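Local atomic coordinates of putative lipoprotein (Bacteroides ovatus, PDB entry 3OQQ), a protein that is of unknown function but is probably an extracellular, calcium-binding lipoprotein built largely of antiparallel beta strands. Residues E227-K232 / E302-G307; S202-R207 / E309-A314; D198-E203 / L320-E325; L178-R183 / T267-D272; V23-D28 / V101-P106. One frame throughout, in Å; residues are numbered along the deposited sequence.

Interaction 1. Residues E227-K232 / E302-G307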
# COMPACT_ATOMS: atom_id res chain seq x y z
N GLU A 227 -4.49 10.04 18.11
CA GLU A 227 -5.81 10.64 18.28
C GLU A 227 -6.79 9.56 17.91
O GLU A 227 -6.71 9.02 16.81
CB GLU A 227 -6.00 11.92 17.44
CG GLU A 227 -7.27 12.67 17.83
CD GLU A 227 -7.40 14.07 17.27
OE1 GLU A 227 -6.37 14.75 17.08
OE2 GLU A 227 -8.56 14.50 17.07
N GLU A 228 -7.70 9.24 18.82
CA GLU A 228 -8.65 8.13 18.64
C GLU A 228 -10.08 8.54 18.35
O GLU A 228 -10.62 9.45 18.99
CB GLU A 228 -8.67 7.26 19.90
CG GLU A 228 -7.43 6.41 20.08
CD GLU A 228 -7.63 5.31 21.10
OE1 GLU A 228 -8.19 4.25 20.73
OE2 GLU A 228 -7.26 5.53 22.27
N LEU A 229 -10.72 7.79 17.43
CA LEU A 229 -12.15 7.87 17.07
C LEU A 229 -12.67 9.31 16.89
O LEU A 229 -13.74 9.67 17.39
CB LEU A 229 -12.97 7.13 18.17
CG LEU A 229 -12.53 5.71 18.51
CD1 LEU A 229 -13.21 5.23 19.77
CD2 LEU A 229 -12.82 4.75 17.40
N SER A 230 -11.92 10.13 16.15
CA SER A 230 -12.27 11.53 15.93
C SER A 230 -13.36 11.66 14.88
O SER A 230 -13.36 10.95 13.88
CB SER A 230 -11.03 12.30 15.50
OG SER A 230 -11.37 13.65 15.26
N THR A 231 -14.26 12.62 15.09
CA THR A 231 -15.35 12.95 14.16
C THR A 231 -14.97 14.12 13.27
O THR A 231 -15.77 14.55 12.44
CB THR A 231 -16.65 13.27 14.93
OG1 THR A 231 -16.39 14.35 15.84
CG2 THR A 231 -17.23 12.06 15.63
N LYS A 232 -13.76 14.66 13.46
CA LYS A 232 -13.22 15.79 12.69
C LYS A 232 -13.04 15.45 11.20
O LYS A 232 -12.72 14.29 10.88
CB LYS A 232 -11.84 16.21 13.24
CG LYS A 232 -11.84 16.83 14.64
CD LYS A 232 -10.41 16.96 15.12
CE LYS A 232 -10.31 17.46 16.54
NZ LYS A 232 -8.89 17.59 16.97
N GLU A 302 -0.27 5.12 11.11
CA GLU A 302 -1.34 4.12 11.17
C GLU A 302 -2.68 4.83 11.21
O GLU A 302 -2.89 5.72 12.04
CB GLU A 302 -1.17 3.18 12.36
CG GLU A 302 -2.21 2.07 12.36
CD GLU A 302 -2.19 1.18 13.58
OE1 GLU A 302 -1.40 0.20 13.59
OE2 GLU A 302 -2.93 1.46 14.54
N VAL A 303 -3.57 4.47 10.27
CA VAL A 303 -4.88 5.11 10.13
C VAL A 303 -5.98 4.08 10.13
O VAL A 303 -5.98 3.15 9.33
CB VAL A 303 -4.98 6.00 8.86
CG1 VAL A 303 -6.33 6.72 8.80
CG2 VAL A 303 -3.83 7.01 8.78
N ARG A 304 -6.92 4.24 11.05
CA ARG A 304 -8.12 3.43 11.13
C ARG A 304 -9.29 4.33 10.75
O ARG A 304 -9.50 5.37 11.38
CB ARG A 304 -8.28 2.84 12.53
CG ARG A 304 -9.44 1.86 12.66
CD ARG A 304 -9.55 1.39 14.08
NE ARG A 304 -10.76 0.61 14.33
CZ ARG A 304 -11.45 0.67 15.46
NH1 ARG A 304 -11.08 1.49 16.43
NH2 ARG A 304 -12.53 -0.09 15.62
N LEU A 305 -10.01 3.98 9.69
CA LEU A 305 -11.19 4.74 9.26
C LEU A 305 -12.41 3.87 9.47
O LEU A 305 -12.47 2.78 8.90
CB LEU A 305 -11.10 5.20 7.79
CG LEU A 305 -9.83 5.94 7.38
CD1 LEU A 305 -9.74 6.02 5.91
CD2 LEU A 305 -9.77 7.34 7.95
N ILE A 306 -13.35 4.31 10.33
CA ILE A 306 -14.55 3.55 10.67
C ILE A 306 -15.69 4.11 9.85
O ILE A 306 -16.00 5.32 9.92
CB ILE A 306 -14.83 3.55 12.21
CG1 ILE A 306 -13.62 2.97 12.98
CG2 ILE A 306 -16.09 2.73 12.56
CD1 ILE A 306 -12.84 4.01 13.79
N GLY A 307 -16.29 3.23 9.04
CA GLY A 307 -17.39 3.60 8.17
C GLY A 307 -18.66 3.98 8.90
O GLY A 307 -18.91 3.48 10.00
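Glu-227 OE2 is gripped by two groups of its own turn, and that turn carries Leu-229, whose CD2 reaches both Arg-304 and Ile-306. Lys-232 NZ makes a salt bridge to Glu-227 OE2 at 3.1 Å, on the syn side of the carboxylate and 17° out of its plane. Ser-230 OG adds a weak bond to the same oxygen. The hydroxyl also accepts from the backbone: Lys-232 N lies 3.2 Å from Ser-230 OG, which closes an ST turn.

The two segments are not paired with each other. Strand 205-215 lies between strands 221-230 and 298-307, so the contact spans a neighbour in an antiparallel sheet. Leu-229 and Ser-230 both face Ile-208 in a G1 beta bulge, and Leu-229 has the positive phi (45°) that goes with it.

Leu-229 holds CG beside its backbone N, and the end of its side chain comes nearer strand 298-307 than its CB bond suggests. Leu-229 CD2 meets Ile-306 CD1 at 3.7 Å. It lies 3.8 Å from Arg-304 NH1, approaching the guanidinium obliquely. Ile-306 CD1 rests over one face of that guanidinium, toward its rim. Arg-304 stands extended from CG to NE. Its NH2 is paired with Glu-175 on strand 173-184. Glu-228 OE1 comes no nearer than 5.9 Å to Arg-304 NH1, so any attraction there is probably mild.

Interaction 2. Residues S202-R207 / E309-A314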
# COMPACT_ATOMS: atom_id res chain seq x y z
N SER A 202 -16.12 11.51 2.54
CA SER A 202 -16.38 11.82 3.95
C SER A 202 -17.74 11.24 4.42
O SER A 202 -17.84 10.77 5.54
CB SER A 202 -16.31 13.34 4.21
OG SER A 202 -17.29 14.05 3.47
N GLU A 203 -18.74 11.22 3.53
CA GLU A 203 -20.09 10.67 3.74
C GLU A 203 -20.02 9.20 4.16
O GLU A 203 -20.94 8.71 4.80
CB GLU A 203 -20.94 10.79 2.45
CG GLU A 203 -21.28 12.22 2.00
CD GLU A 203 -20.22 13.02 1.26
OE1 GLU A 203 -19.06 12.56 1.15
OE2 GLU A 203 -20.55 14.15 0.81
N TYR A 204 -18.91 8.50 3.81
CA TYR A 204 -18.73 7.09 4.13
C TYR A 204 -17.91 6.86 5.40
O TYR A 204 -17.84 5.72 5.86
CB TYR A 204 -18.05 6.35 2.96
CG TYR A 204 -18.72 6.47 1.61
CD1 TYR A 204 -20.11 6.53 1.50
CD2 TYR A 204 -17.97 6.50 0.43
CE1 TYR A 204 -20.73 6.61 0.26
CE2 TYR A 204 -18.59 6.59 -0.81
CZ TYR A 204 -19.97 6.64 -0.90
OH TYR A 204 -20.57 6.71 -2.12
N VAL A 205 -17.22 7.90 5.91
CA VAL A 205 -16.30 7.78 7.03
C VAL A 205 -16.84 8.51 8.24
O VAL A 205 -17.02 9.72 8.20
CB VAL A 205 -14.88 8.28 6.64
CG1 VAL A 205 -13.92 8.18 7.82
CG2 VAL A 205 -14.34 7.53 5.42
N ASP A 206 -17.06 7.78 9.32
CA ASP A 206 -17.60 8.30 10.58
C ASP A 206 -16.47 8.79 11.47
O ASP A 206 -16.46 9.97 11.83
CB ASP A 206 -18.42 7.19 11.29
CG ASP A 206 -19.05 7.52 12.64
OD1 ASP A 206 -18.97 8.69 13.07
OD2 ASP A 206 -19.61 6.61 13.27
N ARG A 207 -15.52 7.90 11.81
CA ARG A 207 -14.39 8.18 12.70
C ARG A 207 -13.07 7.93 12.07
O ARG A 207 -12.91 7.02 11.25
CB ARG A 207 -14.44 7.29 13.98
CG ARG A 207 -15.75 7.25 14.77
CD ARG A 207 -16.04 8.58 15.39
NE ARG A 207 -17.35 8.65 16.04
CZ ARG A 207 -17.52 8.85 17.34
NH1 ARG A 207 -16.48 8.98 18.15
NH2 ARG A 207 -18.75 8.92 17.85
N GLU A 309 -22.37 4.10 10.09
CA GLU A 309 -23.34 3.05 10.37
C GLU A 309 -24.71 3.59 9.98
O GLU A 309 -24.90 4.81 9.93
CB GLU A 309 -23.26 2.71 11.86
CG GLU A 309 -23.48 1.25 12.22
CD GLU A 309 -23.37 1.04 13.71
OE1 GLU A 309 -22.23 0.90 14.21
OE2 GLU A 309 -24.41 1.08 14.40
N GLY A 310 -25.65 2.70 9.68
CA GLY A 310 -27.03 3.07 9.34
C GLY A 310 -27.29 3.75 8.01
O GLY A 310 -28.37 4.31 7.82
N LEU A 311 -26.32 3.71 7.07
CA LEU A 311 -26.51 4.23 5.71
C LEU A 311 -27.37 3.20 4.97
O LEU A 311 -27.27 2.00 5.28
CB LEU A 311 -25.14 4.47 5.03
CG LEU A 311 -25.01 5.76 4.19
CD1 LEU A 311 -25.12 7.03 5.06
CD2 LEU A 311 -23.70 5.79 3.44
N THR A 312 -28.28 3.64 4.08
CA THR A 312 -29.17 2.63 3.47
C THR A 312 -29.39 2.79 1.94
O THR A 312 -29.08 3.84 1.35
CB THR A 312 -30.51 2.59 4.24
OG1 THR A 312 -31.23 1.41 3.89
CG2 THR A 312 -31.37 3.85 4.06
N GLY A 313 -29.90 1.72 1.33
CA GLY A 313 -30.25 1.62 -0.08
C GLY A 313 -29.09 1.63 -1.05
O GLY A 313 -28.12 0.89 -0.86
N ALA A 314 -29.22 2.46 -2.10
CA ALA A 314 -28.22 2.64 -3.16
C ALA A 314 -26.90 3.17 -2.60
O ALA A 314 -25.84 2.65 -2.96
CB ALA A 314 -28.76 3.58 -4.23
O HOH W 1 -21.89 6.00 12.20
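A 3-10 turn at 202-204 leads into strand 205-215 and faces the irregular loop 309-314, with the CA atoms of Tyr-204 and Leu-311 8.4 Å apart. The turn is closed by Val-205 N bonding to Ser-202 O. Leu-311 supplies the apolar touch. Its CD2 comes to the edge of the Tyr-204 ring, near the ring plane, 4.1 Å from Tyr-204 CD1. The two side chains cross at about a right angle. The same methyl lies 4.2 Å from Glu-203 O. Tyr-204 keeps CG beside its backbone N (chi1 -55°); its CB bond points away from the loop, yet the ring comes back toward Leu-311.

The contact sits where strand 298-307 ends and the chain turns into helix 314-328. Gly-313 is the N-cap of that helix. The helix also borders Tyr-204, through Ala-318 and Ala-322. Asp-206 and Arg-207 both face Ile-306 in a classic beta bulge.

A water joins the two segments on the polar side. It donates to Asp-206 OD2 at 2.6 Å and accepts from Glu-309 N at 2.9 Å. The other oxygen of this carboxylate takes a weak salt bridge, Arg-207 NE to Asp-206 OD1 at 3.4 Å. Arg-207 NH1 also bonds to Leu-229 O. Glu-309 OE1 lies 6.4 Å from Asp-206 OD2; a long, weak ion pair with Lys-173 NZ probably tempers the like charges.

Interaction 3. Residues D198-E203 / L320-E325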
# COMPACT_ATOMS: atom_id res chain seq x y z
N ASP A 198 -8.88 7.08 -3.05
CA ASP A 198 -9.76 7.54 -4.11
C ASP A 198 -11.17 6.96 -3.98
O ASP A 198 -11.35 5.75 -3.85
CB ASP A 198 -9.14 7.16 -5.46
CG ASP A 198 -9.54 8.07 -6.59
OD1 ASP A 198 -10.75 8.16 -6.86
OD2 ASP A 198 -8.65 8.72 -7.17
N GLY A 199 -12.16 7.86 -3.96
CA GLY A 199 -13.56 7.48 -3.82
C GLY A 199 -14.01 7.26 -2.39
O GLY A 199 -15.21 7.11 -2.15
N LEU A 200 -13.07 7.24 -1.40
CA LEU A 200 -13.50 7.07 -0.01
C LEU A 200 -13.94 8.44 0.53
O LEU A 200 -13.17 9.12 1.20
CB LEU A 200 -12.46 6.41 0.88
CG LEU A 200 -13.07 5.88 2.20
CD1 LEU A 200 -13.93 4.61 1.98
CD2 LEU A 200 -12.02 5.67 3.22
N LYS A 201 -15.17 8.84 0.20
CA LYS A 201 -15.77 10.13 0.54
C LYS A 201 -16.05 10.26 2.05
O LYS A 201 -16.22 9.25 2.73
CB LYS A 201 -17.05 10.35 -0.27
CG LYS A 201 -16.83 10.22 -1.78
CD LYS A 201 -17.95 10.85 -2.56
CE LYS A 201 -18.11 10.23 -3.92
NZ LYS A 201 -19.29 9.32 -3.96
N SER A 202 -16.12 11.51 2.54
CA SER A 202 -16.38 11.82 3.95
C SER A 202 -17.74 11.24 4.42
O SER A 202 -17.84 10.77 5.54
CB SER A 202 -16.31 13.34 4.21
OG SER A 202 -17.29 14.05 3.47
N GLU A 203 -18.74 11.22 3.53
CA GLU A 203 -20.09 10.67 3.74
C GLU A 203 -20.02 9.20 4.16
O GLU A 203 -20.94 8.71 4.80
CB GLU A 203 -20.94 10.79 2.45
CG GLU A 203 -21.28 12.22 2.00
CD GLU A 203 -20.22 13.02 1.26
OE1 GLU A 203 -19.06 12.56 1.15
OE2 GLU A 203 -20.55 14.15 0.81
N LEU A 320 -20.07 0.44 0.66
CA LEU A 320 -19.43 -0.86 0.75
C LEU A 320 -18.50 -1.06 -0.45
O LEU A 320 -17.38 -1.56 -0.29
CB LEU A 320 -20.50 -1.97 0.86
CG LEU A 320 -20.03 -3.44 0.86
CD1 LEU A 320 -19.10 -3.76 2.05
CD2 LEU A 320 -21.24 -4.38 0.84
N ALA A 321 -18.94 -0.60 -1.64
CA ALA A 321 -18.15 -0.68 -2.86
C ALA A 321 -16.92 0.25 -2.75
O ALA A 321 -15.83 -0.14 -3.16
CB ALA A 321 -19.00 -0.30 -4.06
N ALA A 322 -17.08 1.46 -2.15
CA ALA A 322 -15.98 2.42 -1.95
C ALA A 322 -14.87 1.84 -1.05
O ALA A 322 -13.70 2.01 -1.37
CB ALA A 322 -16.52 3.69 -1.33
N PHE A 323 -15.23 1.15 0.06
CA PHE A 323 -14.25 0.49 0.93
C PHE A 323 -13.60 -0.68 0.20
O PHE A 323 -12.39 -0.84 0.27
CB PHE A 323 -14.87 -0.00 2.24
CG PHE A 323 -14.99 1.07 3.29
CD1 PHE A 323 -13.95 1.32 4.17
CD2 PHE A 323 -16.16 1.82 3.41
CE1 PHE A 323 -14.06 2.32 5.14
CE2 PHE A 323 -16.27 2.82 4.39
CZ PHE A 323 -15.21 3.08 5.23
N ARG A 324 -14.40 -1.48 -0.52
CA ARG A 324 -13.92 -2.68 -1.23
C ARG A 324 -12.97 -2.36 -2.38
O ARG A 324 -11.93 -3.00 -2.50
CB ARG A 324 -15.08 -3.51 -1.76
CG ARG A 324 -15.68 -4.45 -0.73
CD ARG A 324 -16.79 -5.26 -1.38
NE ARG A 324 -17.54 -6.04 -0.40
CZ ARG A 324 -18.72 -6.59 -0.62
NH1 ARG A 324 -19.32 -6.45 -1.80
NH2 ARG A 324 -19.33 -7.28 0.34
N GLU A 325 -13.33 -1.36 -3.21
CA GLU A 325 -12.57 -0.91 -4.37
C GLU A 325 -11.20 -0.35 -4.00
O GLU A 325 -10.33 -0.30 -4.86
CB GLU A 325 -13.37 0.12 -5.19
CG GLU A 325 -14.38 -0.52 -6.12
CD GLU A 325 -13.75 -1.16 -7.34
OE1 GLU A 325 -13.48 -0.42 -8.32
OE2 GLU A 325 -13.48 -2.38 -7.30
O HOH W 2 -13.21 3.66 -3.46
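Leu-200 swings CG opposite its backbone N (chi1 -163°), while Phe-323 keeps its ring beside its own N (chi1 -82°), and the leucine methyl thereby meets the ring. The result is a CH-pi contact between the loop after strand 190-198 and helix 314-328. Leu-200 CD1 lies 3.6 Å from the centroid of the Phe-323 ring and only 3° off the ring normal. The methyl is therefore centred over one face, at nearly equal distance from all six ring carbons.

The loop is bent sharply here, with Leu-200 at the centre of an inverse gamma turn. Gly-199 just before it has a positive phi, which glycine takes easily and which lets the chain bend there. The CB bond of Phe-323 points away from the loop, but the ring folds back to it. Val-158 of strand 150-161 and Leu-176 of strand 173-184 also touch this ring. With an alanine at Phe-323 the ring under Leu-200 CD1 is gone; a gap is likely to open beside those strands, and the leucine branch would probably turn more freely.

Ala-322 faces the loop directly. Its CB touches the backbone at Gly-199 O, 3.8 Å away, and Leu-200 CD1 more loosely. Tyr-204 packs against the same methyl. One water ties the two backbones together, donating to Asp-198 O at 2.8 Å and to Ala-322 O at 2.7 Å.

Interaction 4. Residues L178-R183 / T267-D272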
# COMPACT_ATOMS: atom_id res chain seq x y z
N LEU A 178 -4.94 1.22 7.54
CA LEU A 178 -3.79 1.50 6.70
C LEU A 178 -2.54 1.77 7.52
O LEU A 178 -2.57 2.60 8.43
CB LEU A 178 -4.05 2.72 5.79
CG LEU A 178 -2.81 3.33 5.07
CD1 LEU A 178 -2.38 2.51 3.89
CD2 LEU A 178 -3.05 4.74 4.65
N THR A 179 -1.43 1.13 7.14
CA THR A 179 -0.14 1.47 7.71
C THR A 179 0.71 1.93 6.58
O THR A 179 0.57 1.43 5.46
CB THR A 179 0.53 0.37 8.56
OG1 THR A 179 0.76 -0.81 7.80
CG2 THR A 179 -0.19 0.10 9.86
N LEU A 180 1.55 2.92 6.85
CA LEU A 180 2.57 3.48 5.96
C LEU A 180 3.86 3.49 6.74
O LEU A 180 3.93 4.16 7.80
CB LEU A 180 2.19 4.90 5.48
CG LEU A 180 0.89 5.10 4.70
CD1 LEU A 180 0.59 6.57 4.55
CD2 LEU A 180 0.94 4.42 3.34
N ASP A 181 4.84 2.68 6.30
CA ASP A 181 6.12 2.53 7.01
C ASP A 181 7.26 3.03 6.18
O ASP A 181 7.48 2.49 5.10
CB ASP A 181 6.36 1.04 7.37
CG ASP A 181 5.28 0.46 8.25
OD1 ASP A 181 4.60 1.25 8.98
OD2 ASP A 181 5.08 -0.77 8.20
N VAL A 182 8.01 4.03 6.69
CA VAL A 182 9.16 4.61 5.99
C VAL A 182 10.35 3.64 6.03
O VAL A 182 10.94 3.42 7.09
CB VAL A 182 9.59 6.00 6.52
CG1 VAL A 182 10.68 6.60 5.62
CG2 VAL A 182 8.40 6.94 6.62
N ARG A 183 10.74 3.14 4.87
CA ARG A 183 11.87 2.25 4.79
C ARG A 183 13.15 3.04 4.49
O ARG A 183 14.18 2.76 5.08
CB ARG A 183 11.56 1.13 3.78
CG ARG A 183 12.68 0.71 2.89
CD ARG A 183 12.90 -0.77 2.87
NE ARG A 183 11.79 -1.63 2.44
CZ ARG A 183 11.67 -2.17 1.23
NH1 ARG A 183 12.55 -1.86 0.27
NH2 ARG A 183 10.68 -3.02 0.97
N THR A 267 -10.28 10.41 0.84
CA THR A 267 -9.48 10.69 2.06
C THR A 267 -8.02 10.95 1.69
O THR A 267 -7.39 10.13 1.00
CB THR A 267 -9.63 9.53 3.07
OG1 THR A 267 -11.03 9.31 3.29
CG2 THR A 267 -8.94 9.81 4.42
N VAL A 268 -7.47 12.09 2.13
CA VAL A 268 -6.06 12.40 1.79
C VAL A 268 -5.21 12.26 3.06
O VAL A 268 -5.44 12.96 4.04
CB VAL A 268 -5.90 13.79 1.11
CG1 VAL A 268 -4.42 14.12 0.86
CG2 VAL A 268 -6.72 13.87 -0.18
N ILE A 269 -4.24 11.32 3.03
CA ILE A 269 -3.38 10.99 4.16
C ILE A 269 -1.95 11.40 3.86
O ILE A 269 -1.39 10.99 2.84
CB ILE A 269 -3.48 9.45 4.48
CG1 ILE A 269 -4.95 9.08 4.84
CG2 ILE A 269 -2.51 9.03 5.62
CD1 ILE A 269 -5.26 7.62 4.96
N THR A 270 -1.34 12.21 4.75
CA THR A 270 0.07 12.60 4.56
C THR A 270 0.90 12.36 5.82
O THR A 270 0.45 12.63 6.93
CB THR A 270 0.21 14.05 4.11
OG1 THR A 270 -0.38 14.88 5.09
CG2 THR A 270 -0.38 14.33 2.73
N LEU A 271 2.13 11.87 5.62
CA LEU A 271 3.14 11.68 6.63
C LEU A 271 4.28 12.63 6.30
O LEU A 271 5.01 12.43 5.33
CB LEU A 271 3.63 10.22 6.67
CG LEU A 271 4.77 9.94 7.68
CD1 LEU A 271 4.36 10.30 9.14
CD2 LEU A 271 5.22 8.52 7.58
N ASP A 272 4.38 13.71 7.09
CA ASP A 272 5.38 14.77 6.93
C ASP A 272 6.50 14.51 7.95
O ASP A 272 6.29 13.74 8.90
CB ASP A 272 4.67 16.10 7.16
CG ASP A 272 5.37 17.40 6.78
OD1 ASP A 272 6.58 17.35 6.41
OD2 ASP A 272 4.74 18.45 6.88
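Ile-269 overlaps two leucines of the facing strand with its two branches. Its longer branch meets Leu-178 tip to tip, Ile-269 CD1 to Leu-178 CD2 at 3.6 Å. Its shorter branch lies against Leu-180, Ile-269 CG2 to Leu-180 CD1 at 4.1 Å. One torsion serves both contacts: chi1 of -60° sets CG1 beside the backbone N and CG2 beside the carbonyl carbon, and the two methyls part to separate partners. Leu-180 slants across the isoleucine instead of meeting it end on.

The strands belong to different sheets. Strand 173-184 pairs with 150-161 and 298-307, while strand 266-272 pairs with 253-263 and 190-198. The sheets pack face to face as a beta sandwich. The axes of the two short segments approach to 9.5 Å and cross at -28°, the small angle of aligned sheet packing.

Further along, Leu-271 takes over. Its CD2 touches Val-182 CG2 at 3.7 Å, again at a slant. Leu-271 holds CG opposite its backbone N (chi1 177°), which carries its branch out toward the valine. All five touching residues are buried. Leu-193 and Val-195 of strand 190-198 pack beside Val-182 and Leu-178, and Leu-257 and Val-303 against Ile-269. Asp-181 turns its CB bond away from this apolar layer, and its OD1 forms a salt bridge with Arg-300 NE.

Interaction 5. Residues V23-D28 / V101-P106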
# COMPACT_ATOMS: atom_id res chain seq x y z
N VAL A 23 -11.99 -19.39 6.68
CA VAL A 23 -10.76 -19.77 5.99
C VAL A 23 -9.90 -18.53 5.64
O VAL A 23 -10.40 -17.41 5.58
CB VAL A 23 -11.06 -20.64 4.73
CG1 VAL A 23 -11.78 -21.94 5.11
CG2 VAL A 23 -11.86 -19.87 3.67
N ASN A 24 -8.63 -18.78 5.35
CA ASN A 24 -7.70 -17.75 4.92
C ASN A 24 -7.18 -18.11 3.55
O ASN A 24 -6.89 -19.28 3.31
CB ASN A 24 -6.58 -17.61 5.93
CG ASN A 24 -7.08 -17.08 7.25
OD1 ASN A 24 -7.81 -16.10 7.32
ND2 ASN A 24 -6.74 -17.76 8.32
N VAL A 25 -7.12 -17.13 2.63
CA VAL A 25 -6.65 -17.34 1.25
C VAL A 25 -5.35 -16.55 1.06
O VAL A 25 -5.30 -15.37 1.41
CB VAL A 25 -7.73 -16.96 0.21
CG1 VAL A 25 -7.24 -17.22 -1.22
CG2 VAL A 25 -9.04 -17.71 0.49
N TYR A 26 -4.30 -17.22 0.55
CA TYR A 26 -2.96 -16.65 0.34
C TYR A 26 -2.52 -16.77 -1.12
O TYR A 26 -2.94 -17.70 -1.82
CB TYR A 26 -1.92 -17.42 1.22
CG TYR A 26 -2.24 -17.43 2.70
CD1 TYR A 26 -3.11 -18.38 3.24
CD2 TYR A 26 -1.66 -16.52 3.57
CE1 TYR A 26 -3.44 -18.37 4.59
CE2 TYR A 26 -1.98 -16.49 4.92
CZ TYR A 26 -2.86 -17.43 5.43
OH TYR A 26 -3.15 -17.44 6.78
N SER A 27 -1.64 -15.86 -1.58
CA SER A 27 -1.11 -15.94 -2.96
C SER A 27 0.14 -16.87 -3.00
O SER A 27 0.67 -17.12 -4.07
CB SER A 27 -0.75 -14.55 -3.46
OG SER A 27 0.23 -13.95 -2.62
N ASP A 28 0.60 -17.35 -1.82
CA ASP A 28 1.78 -18.21 -1.66
C ASP A 28 1.49 -19.43 -0.79
O ASP A 28 0.73 -19.30 0.17
CB ASP A 28 2.93 -17.42 -0.97
CG ASP A 28 3.50 -16.23 -1.72
OD1 ASP A 28 2.73 -15.30 -2.06
OD2 ASP A 28 4.74 -16.16 -1.86
N VAL A 101 -11.81 -16.54 -7.82
CA VAL A 101 -11.62 -17.87 -7.24
C VAL A 101 -12.96 -18.35 -6.72
O VAL A 101 -13.75 -17.54 -6.25
CB VAL A 101 -10.51 -17.86 -6.13
CG1 VAL A 101 -10.96 -17.15 -4.86
CG2 VAL A 101 -10.01 -19.25 -5.82
N THR A 102 -13.22 -19.64 -6.85
CA THR A 102 -14.44 -20.25 -6.31
C THR A 102 -13.97 -21.20 -5.23
O THR A 102 -13.33 -22.20 -5.51
CB THR A 102 -15.29 -20.88 -7.40
OG1 THR A 102 -15.73 -19.81 -8.25
CG2 THR A 102 -16.52 -21.59 -6.84
N LEU A 103 -14.21 -20.81 -3.98
CA LEU A 103 -13.80 -21.62 -2.84
C LEU A 103 -14.85 -22.69 -2.55
O LEU A 103 -16.05 -22.50 -2.79
CB LEU A 103 -13.60 -20.72 -1.61
CG LEU A 103 -12.57 -19.59 -1.71
CD1 LEU A 103 -12.62 -18.73 -0.47
CD2 LEU A 103 -11.14 -20.13 -1.95
N ALA A 104 -14.39 -23.82 -2.02
CA ALA A 104 -15.22 -24.94 -1.59
C ALA A 104 -14.53 -25.59 -0.42
O ALA A 104 -13.29 -25.68 -0.39
CB ALA A 104 -15.44 -25.94 -2.73
N LEU A 105 -15.32 -25.98 0.57
CA LEU A 105 -14.82 -26.61 1.78
C LEU A 105 -14.65 -28.13 1.63
O LEU A 105 -15.65 -28.84 1.42
CB LEU A 105 -15.79 -26.31 2.93
CG LEU A 105 -15.28 -25.65 4.19
CD1 LEU A 105 -14.43 -24.43 3.90
CD2 LEU A 105 -16.44 -25.28 5.07
N PRO A 106 -13.40 -28.66 1.80
CA PRO A 106 -13.19 -30.12 1.76
C PRO A 106 -14.00 -30.80 2.87
O PRO A 106 -14.39 -30.13 3.83
CB PRO A 106 -11.68 -30.26 1.99
CG PRO A 106 -11.12 -28.96 1.55
CD PRO A 106 -12.12 -27.97 2.05
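Leu-103 sets its forked end against Val-25, and its CD1 also looks into the dip toward Val-23. Its CD1 comes to 3.8 Å from Val-25 CG2 and more loosely to 4.4 Å from Val-23 CG2. Its second methyl reaches Val-25 as well, Leu-103 CD2 to Val-25 CG2 at 4.0 Å. The fork thus straddles one methyl of Val-25. The next bump is Leu-105. Its CB bond does not point at strand 23-26, but its end turns in, and Leu-105 CD1 rests on Val-23 CG1 at 3.8 Å.

The valines differ in how they present their methyls. Val-25 has CG1 opposite its backbone N, and CG2 is the methyl offered to the leucine. Val-23 offers both: CG1 to Leu-105, and CG2, in the crowded position between N and carbonyl carbon, to Leu-103.

The strands are not hydrogen-bonded partners. Strand 23-26 pairs with 36-41 and 59-65, and strand 96-104 with 46-54 and 71-80. They face each other across the apolar interior formed by the N-terminal strands, with the CA atoms of Val-25 and Leu-103 9.3 Å apart. Val-38, Met-62 and Phe-76 add to the apolar filling. Asn-24 turns its CB bond away from strand 96-104, and its OD1 accepts from Asp-40 N.

Only methyl groups meet between the two segments. Such a contact has no bond direction to fix it, so its hold probably comes from close fit and exclusion of water.

How the interactions relate
Interactions 4 and 5 are buried and wholly apolar, each between strands that face each other, but they lie in separate parts of the chain, their centres about 30 Å apart. Interactions 1, 2 and 3 are only partly buried and mix methyl contacts with water or charge. Interaction 1 shares strand 298-307 with the surroundings of interaction 4, where Val-303 N bonds to Leu-178 O. Interactions 2 and 3 draw on overlapping parts of the chain, share Ser-202 and Glu-203, and meet where Tyr-204 packs on Ala-322. Interaction 3 also reaches interaction 4, through Leu-200 O and Thr-267 OG1. Interaction 5 touches none of the others.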